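Long-range contacts in substrate-binding protein (Synechococcus sp., PDB 6WPN), which probably captures a sugar or oligosaccharide in the periplasm of a marine cyanobacterium and hands it on for transport across the membrane: residues A[162-168]-A[286-291]; A[187-191]-A[399-403]; A[199-205]-A[223-228]. One frame throughout, in Å; residues are numbered along the deposited sequence.

From the N terminus, the chain first meets these contacts at 162-168, just ahead of helix 168-179. Interaction 1 closes a long loop when that segment pairs with 286-291, beyond strand 282-285. Interaction 2 closes a second, longer loop, starting inside the first at 187-191 but ending outside it on helix 388-403, so interactions 1 and 2 cross. Interaction 3, between helices 195-202 and 219-233, closes a short loop lying within both. It also bridges them in space: Q202 and W228 touch interaction 1 through W165 and L288, while F225 and W228 pack on L399 and M403 of interaction 2. Middle and C-terminal helices are thereby joined to the loops before helix 168-179 and strand 295-303.

Interaction 1. Residues A[162-168]-A[286-291]; sequences PRRWDEV and PPLTGS
R164 and T289 are paired as a single beta bridge, their CA atoms 4.8 Å apart, where two loops pass without forming a sheet. The amide of T289 gives its hydrogen to the carbonyl of R163 (N to O 3.0 Å), and in return the N of W165 binds the O of T289 at 2.9 Å. The CA of R164 adds a C-H contact to the same oxygen.

The bridge joins the entrance to helix 168-179 to the loop between strands 282-285 and 295-303, within the fold of a bacterial extracellular solute-binding protein. Across it, L288 lies at about a right angle to W165. Its CB sits over one face of the indole, 4.1 Å from the centroid of the six-membered ring in a CH-pi contact, while CD1 reaches CZ3 and CH2. The other branch, CD2, packs against CG2 of V168 at 3.8 Å. With CG of W165 anti to the carbonyl carbon (chi1 -74°), the indole lies alongside the T289-G290 backbone, and its NE1 is bonded to Q202 of helix 195-202. At the other end of the contact, R163 bends at chi3 (78°), bringing NE within 3.9 Å of CG of P286.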
loop_
_atom_site.group_PDB
_atom_site.type_symbol
_atom_site.label_atom_id
_atom_site.label_comp_id
_atom_site.label_asym_id
_atom_site.label_seq_id
_atom_site.Cartn_x
_atom_site.Cartn_y
_atom_site.Cartn_z
ATOM N N PRO A 162 -16.016 -13.339 -3.660
ATOM C CA PRO A 162 -16.798 -12.142 -3.347
ATOM C C PRO A 162 -16.008 -10.882 -3.661
ATOM O O PRO A 162 -14.779 -10.886 -3.747
ATOM C CB PRO A 162 -17.058 -12.274 -1.843
ATOM C CG PRO A 162 -15.890 -13.071 -1.342
ATOM C CD PRO A 162 -15.578 -14.048 -2.443
ATOM N N ARG A 163 -16.737 -9.788 -3.839
ATOM C CA ARG A 163 -16.118 -8.506 -4.116
ATOM C C ARG A 163 -16.420 -7.459 -3.061
ATOM O O ARG A 163 -15.801 -6.391 -3.081
ATOM C CB ARG A 163 -16.547 -7.985 -5.495
ATOM C CG ARG A 163 -16.020 -8.827 -6.639
ATOM C CD ARG A 163 -16.924 -8.718 -7.839
ATOM N NE ARG A 163 -16.719 -7.469 -8.566
ATOM C CZ ARG A 163 -17.306 -7.183 -9.723
ATOM N NH1 ARG A 163 -18.132 -8.062 -10.277
ATOM N NH2 ARG A 163 -17.067 -6.020 -10.323
ATOM N N ARG A 164 -17.337 -7.731 -2.142
ATOM C CA ARG A 164 -17.625 -6.834 -1.038
ATOM C C ARG A 164 -17.449 -7.579 0.280
ATOM O O ARG A 164 -17.599 -8.803 0.345
ATOM C CB ARG A 164 -19.027 -6.236 -1.189
ATOM C CG ARG A 164 -19.080 -5.246 -2.349
ATOM C CD ARG A 164 -20.476 -4.759 -2.690
ATOM N NE ARG A 164 -20.453 -3.945 -3.906
ATOM C CZ ARG A 164 -21.488 -3.250 -4.377
ATOM N NH1 ARG A 164 -22.654 -3.265 -3.742
ATOM N NH2 ARG A 164 -21.358 -2.535 -5.490
ATOM N N TRP A 165 -17.110 -6.824 1.333
ATOM C CA TRP A 165 -16.744 -7.435 2.610
ATOM C C TRP A 165 -17.902 -8.183 3.269
ATOM O O TRP A 165 -17.672 -9.197 3.940
ATOM C CB TRP A 165 -16.194 -6.375 3.568
ATOM C CG TRP A 165 -14.808 -5.904 3.238
ATOM C CD1 TRP A 165 -14.461 -4.699 2.703
ATOM C CD2 TRP A 165 -13.583 -6.627 3.425
ATOM N NE1 TRP A 165 -13.097 -4.625 2.549
ATOM C CE2 TRP A 165 -12.535 -5.796 2.983
ATOM C CE3 TRP A 165 -13.272 -7.896 3.923
ATOM C CZ2 TRP A 165 -11.201 -6.192 3.019
ATOM C CZ3 TRP A 165 -11.947 -8.288 3.960
ATOM C CH2 TRP A 165 -10.927 -7.438 3.510
ATOM N N ASP A 166 -19.144 -7.719 3.103
ATOM C CA ASP A 166 -20.256 -8.422 3.736
ATOM C C ASP A 166 -20.543 -9.784 3.103
ATOM O O ASP A 166 -21.378 -10.531 3.625
ATOM C CB ASP A 166 -21.523 -7.562 3.703
ATOM C CG ASP A 166 -21.940 -7.182 2.296
ATOM O OD1 ASP A 166 -22.375 -8.077 1.540
ATOM O OD2 ASP A 166 -21.857 -5.985 1.949
ATOM N N GLU A 167 -19.891 -10.116 1.994
ATOM C CA GLU A 167 -19.984 -11.437 1.397
ATOM C C GLU A 167 -18.816 -12.336 1.785
ATOM O O GLU A 167 -18.810 -13.516 1.422
ATOM C CB GLU A 167 -20.082 -11.316 -0.125
ATOM C CG GLU A 167 -21.392 -10.706 -0.588
ATOM C CD GLU A 167 -21.378 -10.307 -2.048
ATOM O OE1 GLU A 167 -20.345 -10.530 -2.711
ATOM O OE2 GLU A 167 -22.405 -9.780 -2.535
ATOM N N VAL A 168 -17.835 -11.806 2.510
ATOM C CA VAL A 168 -16.644 -12.555 2.908
ATOM C C VAL A 168 -16.968 -13.679 3.889
ATOM O O VAL A 168 -16.454 -14.794 3.706
ATOM C CB VAL A 168 -15.567 -11.623 3.490
ATOM C CG1 VAL A 168 -14.484 -12.437 4.177
ATOM C CG2 VAL A 168 -14.948 -10.781 2.393
ATOM N N PRO A 286 -11.254 -8.084 -9.021
ATOM C CA PRO A 286 -11.268 -6.799 -8.328
ATOM C C PRO A 286 -11.013 -6.982 -6.848
ATOM O O PRO A 286 -11.374 -8.019 -6.257
ATOM C CB PRO A 286 -12.688 -6.274 -8.591
ATOM C CG PRO A 286 -13.100 -6.936 -9.857
ATOM C CD PRO A 286 -12.475 -8.296 -9.823
ATOM N N PRO A 287 -10.396 -5.999 -6.198
ATOM C CA PRO A 287 -10.138 -6.116 -4.761
ATOM C C PRO A 287 -11.434 -6.055 -3.972
ATOM O O PRO A 287 -12.468 -5.586 -4.454
ATOM C CB PRO A 287 -9.253 -4.905 -4.455
ATOM C CG PRO A 287 -9.649 -3.901 -5.495
ATOM C CD PRO A 287 -9.955 -4.700 -6.735
ATOM N N LEU A 288 -11.369 -6.550 -2.740
ATOM C CA LEU A 288 -12.529 -6.460 -1.870
ATOM C C LEU A 288 -12.761 -5.007 -1.488
ATOM O O LEU A 288 -11.813 -4.254 -1.239
ATOM C CB LEU A 288 -12.333 -7.317 -0.619
ATOM C CG LEU A 288 -12.366 -8.830 -0.848
ATOM C CD1 LEU A 288 -11.628 -9.575 0.248
ATOM C CD2 LEU A 288 -13.815 -9.284 -0.937
ATOM N N THR A 289 -14.026 -4.597 -1.496
ATOM C CA THR A 289 -14.406 -3.254 -1.084
ATOM C C THR A 289 -15.602 -3.337 -0.147
ATOM O O THR A 289 -16.160 -4.410 0.102
ATOM C CB THR A 289 -14.758 -2.364 -2.283
ATOM O OG1 THR A 289 -16.047 -2.737 -2.785
ATOM C CG2 THR A 289 -13.718 -2.507 -3.399
ATOM N N GLY A 290 -16.017 -2.177 0.351
ATOM C CA GLY A 290 -17.246 -2.058 1.098
ATOM C C GLY A 290 -18.376 -1.695 0.161
ATOM O O GLY A 290 -18.223 -1.671 -1.063
ATOM N N SER A 291 -19.536 -1.407 0.753
ATOM C CA SER A 291 -20.705 -1.070 -0.050
ATOM C C SER A 291 -20.481 0.178 -0.890
ATOM O O SER A 291 -21.169 0.364 -1.898
ATOM C CB SER A 291 -21.931 -0.891 0.846
ATOM O OG SER A 291 -21.749 0.177 1.756
#

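Interaction 2. Residues A[187-191]-A[399-403]; sequences TVVPD and LQRAM
V188 supplies most of the apolar contact, its two methyl branches meeting different side chains of helix 388-403. CG2 touches CD2 of L399 at 4.0 Å, and the two side chains cross at a slant. CG1 meets the selenium of M403, a selenomethionine, with CG1 and SE also 4.0 Å apart; here the side chains run past each other in opposite directions. The rotation of the valine explains this division of labour: CG1 stands between the backbone N and the carbonyl carbon (chi1 68°), which leaves CG2 anti to N and directed at the leucine.

L399 and M403 are one helical turn apart, linked by the backbone bond from the N of M403 to the O of L399 (2.9 Å), so they present neighbouring surfaces to the valine. The contact thus sets the loop between helices 168-179 and 195-202 against the last turn of helix 388-403. L196 of helix 195-202 borders both V188 and L399, and W228 and Y232 of helix 219-233 pack on M403, making this a junction of three helices and a loop.

Among the polar groups, the extended side chain of Q400 brings its amide up to the carbonyl of V188, with P190 nearby. The loop is shaped by an ST turn, in which OG1 of T187 accepts the N-H of V189 at 3.2 Å, nearly straight at 168°. That hydroxyl is also bonded to the carbonyl of Q244. A further tie to helix 388-403 comes from the O of P190, which is bonded to NE2 of Q392.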
loop_
_atom_site.group_PDB
_atom_site.type_symbol
_atom_site.label_atom_id
_atom_site.label_comp_id
_atom_site.label_asym_id
_atom_site.label_seq_id
_atom_site.Cartn_x
_atom_site.Cartn_y
_atom_site.Cartn_z
ATOM N N THR A 187 -3.561 -9.740 7.986
ATOM C CA THR A 187 -2.731 -9.746 9.177
ATOM C C THR A 187 -3.209 -8.703 10.182
ATOM O O THR A 187 -3.730 -7.643 9.820
ATOM C CB THR A 187 -1.265 -9.493 8.820
ATOM O OG1 THR A 187 -0.458 -9.644 9.994
ATOM C CG2 THR A 187 -1.072 -8.084 8.256
ATOM N N VAL A 188 -3.037 -9.025 11.461
ATOM C CA VAL A 188 -3.323 -8.108 12.553
ATOM C C VAL A 188 -2.062 -7.857 13.389
ATOM O O VAL A 188 -2.135 -7.441 14.542
ATOM C CB VAL A 188 -4.518 -8.619 13.391
ATOM C CG1 VAL A 188 -4.168 -9.877 14.146
ATOM C CG2 VAL A 188 -5.076 -7.548 14.325
ATOM N N VAL A 189 -0.896 -8.107 12.797
ATOM C CA VAL A 189 0.392 -7.769 13.399
ATOM C C VAL A 189 0.495 -6.249 13.361
ATOM O O VAL A 189 0.447 -5.660 12.270
ATOM C CB VAL A 189 1.555 -8.458 12.670
ATOM C CG1 VAL A 189 2.892 -7.900 13.139
ATOM C CG2 VAL A 189 1.496 -9.959 12.902
ATOM N N PRO A 190 0.640 -5.585 14.516
ATOM C CA PRO A 190 0.412 -4.125 14.578
ATOM C C PRO A 190 1.053 -3.286 13.483
ATOM O O PRO A 190 0.350 -2.515 12.820
ATOM C CB PRO A 190 0.975 -3.765 15.958
ATOM C CG PRO A 190 0.732 -4.983 16.776
ATOM C CD PRO A 190 0.917 -6.159 15.844
ATOM N N ASP A 191 2.358 -3.409 13.264
ATOM C CA ASP A 191 3.001 -2.554 12.273
ATOM C C ASP A 191 3.416 -3.325 11.029
ATOM O O ASP A 191 4.549 -3.199 10.555
ATOM C CB ASP A 191 4.175 -1.794 12.884
ATOM C CG ASP A 191 3.724 -0.522 13.593
ATOM O OD1 ASP A 191 2.598 -0.054 13.302
ATOM O OD2 ASP A 191 4.486 0.016 14.424
ATOM N N LEU A 399 -7.693 -5.613 18.959
ATOM C CA LEU A 399 -8.423 -6.593 18.164
ATOM C C LEU A 399 -7.823 -7.979 18.353
ATOM O O LEU A 399 -8.550 -8.976 18.435
ATOM C CB LEU A 399 -8.403 -6.195 16.689
ATOM C CG LEU A 399 -9.096 -7.150 15.712
ATOM C CD1 LEU A 399 -10.556 -7.329 16.085
ATOM C CD2 LEU A 399 -8.978 -6.642 14.291
ATOM N N GLN A 400 -6.500 -8.043 18.491
ATOM C CA GLN A 400 -5.825 -9.315 18.701
ATOM C C GLN A 400 -6.252 -9.964 20.010
ATOM O O GLN A 400 -6.457 -11.182 20.069
ATOM C CB GLN A 400 -4.319 -9.082 18.670
ATOM C CG GLN A 400 -3.478 -10.316 18.545
ATOM C CD GLN A 400 -2.036 -9.966 18.233
ATOM O OE1 GLN A 400 -1.766 -9.045 17.458
ATOM N NE2 GLN A 400 -1.101 -10.697 18.839
ATOM N N ARG A 401 -6.408 -9.166 21.069
ATOM C CA ARG A 401 -6.890 -9.704 22.337
ATOM C C ARG A 401 -8.303 -10.256 22.212
ATOM O O ARG A 401 -8.650 -11.232 22.885
ATOM C CB ARG A 401 -6.850 -8.627 23.420
ATOM C CG ARG A 401 -5.469 -8.083 23.722
ATOM C CD ARG A 401 -5.574 -6.949 24.714
ATOM N NE ARG A 401 -5.963 -7.432 26.031
ATOM C CZ ARG A 401 -6.418 -6.653 27.005
ATOM N NH1 ARG A 401 -6.560 -5.352 26.796
ATOM N NH2 ARG A 401 -6.732 -7.173 28.186
ATOM N N ALA A 402 -9.135 -9.639 21.375
ATOM C CA ALA A 402 -10.502 -10.113 21.218
ATOM C C ALA A 402 -10.573 -11.364 20.355
ATOM O O ALA A 402 -11.413 -12.236 20.604
ATOM C CB ALA A 402 -11.378 -9.012 20.621
HETATM N N MSE A 403 -9.709 -11.474 19.353
HETATM C CA MSE A 403 -9.690 -12.644 18.484
HETATM C C MSE A 403 -9.248 -13.880 19.248
HETATM O O MSE A 403 -9.780 -14.969 19.039
HETATM C CB MSE A 403 -8.770 -12.412 17.289
HETATM C CG MSE A 403 -9.334 -11.469 16.245
HETATM SE SE MSE A 403 -7.965 -10.961 14.964
HETATM C CE MSE A 403 -8.983 -11.148 13.305
#

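Interaction 3. Residues A[199-205]-A[223-228]; sequences SFVQMGV and KAFAFW
The small side chain of A224 marks a low place on helix 219-233, and three larger side chains from 199-205 close around it. F200 brings CD2 to 3.6 Å from CB of A224, and V205 meets the same methyl with CG2 at 3.7 Å. The third is M203, a selenomethionine bent at chi3 (72°): its terminal CE settles 3.5 Å from CA of A224 and against CB and CG of F227. Selenium approaches the F227 ring obliquely, 4.7 Å from its centroid, and lies more distantly beside W228, both Met-aromatic contacts.

The turn that carries M203 and V205 is a Schellman motif ending helix 195-202, with G204 at positive phi; it swings V205 round to A224. Across the alanine from the methyl of M203, F200 joins F225 and W228 in an aromatic cluster. The edge of F200 points at the face of F225 in an offset edge-to-face pair, planes at 77°, while its ring lies near parallel to W228 with little overlap. NE1 of W228 makes a weak hydrogen bond to OG of S199 (3.2 Å), a hydroxyl also bonded to the carbonyl of L196.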
loop_
_atom_site.group_PDB
_atom_site.type_symbol
_atom_site.label_atom_id
_atom_site.label_comp_id
_atom_site.label_asym_id
_atom_site.label_seq_id
_atom_site.Cartn_x
_atom_site.Cartn_y
_atom_site.Cartn_z
ATOM N N SER A 199 -9.597 -2.000 5.676
ATOM C CA SER A 199 -10.915 -2.629 5.659
ATOM C C SER A 199 -11.878 -1.901 6.584
ATOM O O SER A 199 -13.072 -1.778 6.279
ATOM C CB SER A 199 -10.824 -4.099 6.057
ATOM O OG SER A 199 -10.689 -4.231 7.461
ATOM N N PHE A 200 -11.374 -1.414 7.724
ATOM C CA PHE A 200 -12.192 -0.587 8.604
ATOM C C PHE A 200 -12.751 0.605 7.846
ATOM O O PHE A 200 -13.952 0.892 7.909
ATOM C CB PHE A 200 -11.372 -0.123 9.816
ATOM C CG PHE A 200 -11.249 -1.156 10.910
ATOM C CD1 PHE A 200 -10.397 -2.236 10.778
ATOM C CD2 PHE A 200 -11.979 -1.036 12.077
ATOM C CE1 PHE A 200 -10.283 -3.185 11.779
ATOM C CE2 PHE A 200 -11.868 -1.985 13.083
ATOM C CZ PHE A 200 -11.016 -3.059 12.930
ATOM N N VAL A 201 -11.891 1.305 7.103
ATOM C CA VAL A 201 -12.351 2.458 6.338
ATOM C C VAL A 201 -13.351 2.027 5.269
ATOM O O VAL A 201 -14.346 2.716 5.022
ATOM C CB VAL A 201 -11.154 3.210 5.729
ATOM C CG1 VAL A 201 -11.632 4.432 4.959
ATOM C CG2 VAL A 201 -10.166 3.602 6.814
ATOM N N GLN A 202 -13.110 0.876 4.625
ATOM C CA GLN A 202 -14.045 0.392 3.609
ATOM C C GLN A 202 -15.367 -0.039 4.223
ATOM O O GLN A 202 -16.404 0.001 3.548
ATOM C CB GLN A 202 -13.440 -0.766 2.816
ATOM C CG GLN A 202 -12.373 -0.353 1.824
ATOM C CD GLN A 202 -11.706 -1.541 1.155
ATOM O OE1 GLN A 202 -11.452 -2.562 1.790
ATOM N NE2 GLN A 202 -11.439 -1.417 -0.139
HETATM N N MSE A 203 -15.322 -0.358 5.505
HETATM C CA MSE A 203 -16.529 -0.800 6.230
HETATM C C MSE A 203 -17.290 0.398 6.798
HETATM O O MSE A 203 -18.189 0.186 7.590
HETATM C CB MSE A 203 -16.147 -1.820 7.289
HETATM C CG MSE A 203 -15.680 -3.085 6.690
HETATM SE SE MSE A 203 -15.137 -4.267 8.072
HETATM C CE MSE A 203 -16.820 -4.750 8.827
ATOM N N GLY A 204 -16.942 1.605 6.376
ATOM C CA GLY A 204 -17.617 2.802 6.840
ATOM C C GLY A 204 -17.161 3.333 8.181
ATOM O O GLY A 204 -17.815 4.231 8.727
ATOM N N VAL A 205 -16.069 2.815 8.731
ATOM C CA VAL A 205 -15.590 3.252 10.038
ATOM C C VAL A 205 -14.846 4.573 9.897
ATOM O O VAL A 205 -14.013 4.742 8.998
ATOM C CB VAL A 205 -14.690 2.181 10.674
ATOM C CG1 VAL A 205 -14.137 2.666 12.013
ATOM C CG2 VAL A 205 -15.452 0.874 10.835
ATOM N N LYS A 223 -19.136 -2.816 14.723
ATOM C CA LYS A 223 -19.462 -3.827 13.725
ATOM C C LYS A 223 -18.195 -4.361 13.066
ATOM O O LYS A 223 -18.074 -5.567 12.819
ATOM C CB LYS A 223 -20.432 -3.236 12.702
ATOM C CG LYS A 223 -20.886 -4.168 11.599
ATOM C CD LYS A 223 -21.893 -3.451 10.704
ATOM C CE LYS A 223 -22.143 -4.190 9.402
ATOM N NZ LYS A 223 -23.110 -3.447 8.536
ATOM N N ALA A 224 -17.232 -3.477 12.793
ATOM C CA ALA A 224 -15.983 -3.899 12.169
ATOM C C ALA A 224 -15.148 -4.755 13.113
ATOM O O ALA A 224 -14.535 -5.740 12.684
ATOM C CB ALA A 224 -15.190 -2.678 11.708
ATOM N N PHE A 225 -15.072 -4.372 14.392
ATOM C CA PHE A 225 -14.362 -5.190 15.373
ATOM C C PHE A 225 -14.990 -6.572 15.498
ATOM O O PHE A 225 -14.287 -7.589 15.524
ATOM C CB PHE A 225 -14.344 -4.499 16.740
ATOM C CG PHE A 225 -13.102 -3.689 17.002
ATOM C CD1 PHE A 225 -12.943 -2.429 16.449
ATOM C CD2 PHE A 225 -12.091 -4.196 17.802
ATOM C CE1 PHE A 225 -11.796 -1.687 16.697
ATOM C CE2 PHE A 225 -10.944 -3.463 18.046
ATOM C CZ PHE A 225 -10.798 -2.207 17.494
ATOM N N ALA A 226 -16.319 -6.626 15.591
ATOM C CA ALA A 226 -17.008 -7.908 15.692
ATOM C C ALA A 226 -16.810 -8.740 14.431
ATOM O O ALA A 226 -16.715 -9.972 14.500
ATOM C CB ALA A 226 -18.495 -7.684 15.959
ATOM N N PHE A 227 -16.762 -8.084 13.271
ATOM C CA PHE A 227 -16.546 -8.789 12.014
ATOM C C PHE A 227 -15.279 -9.632 12.071
ATOM O O PHE A 227 -15.309 -10.844 11.831
ATOM C CB PHE A 227 -16.478 -7.777 10.866
ATOM C CG PHE A 227 -16.221 -8.386 9.509
ATOM C CD1 PHE A 227 -14.927 -8.507 9.023
ATOM C CD2 PHE A 227 -17.275 -8.810 8.711
ATOM C CE1 PHE A 227 -14.684 -9.055 7.774
ATOM C CE2 PHE A 227 -17.043 -9.354 7.456
ATOM C CZ PHE A 227 -15.744 -9.479 6.986
ATOM N N TRP A 228 -14.157 -9.003 12.421
ATOM C CA TRP A 228 -12.878 -9.703 12.418
ATOM C C TRP A 228 -12.752 -10.648 13.604
ATOM O O TRP A 228 -12.169 -11.731 13.480
ATOM C CB TRP A 228 -11.744 -8.685 12.399
ATOM C CG TRP A 228 -11.687 -7.969 11.096
ATOM C CD1 TRP A 228 -12.031 -6.673 10.852
ATOM C CD2 TRP A 228 -11.287 -8.521 9.842
ATOM N NE1 TRP A 228 -11.860 -6.379 9.519
ATOM C CE2 TRP A 228 -11.402 -7.499 8.879
ATOM C CE3 TRP A 228 -10.839 -9.784 9.438
ATOM C CZ2 TRP A 228 -11.079 -7.699 7.541
ATOM C CZ3 TRP A 228 -10.523 -9.980 8.111
ATOM C CH2 TRP A 228 -10.642 -8.944 7.179
#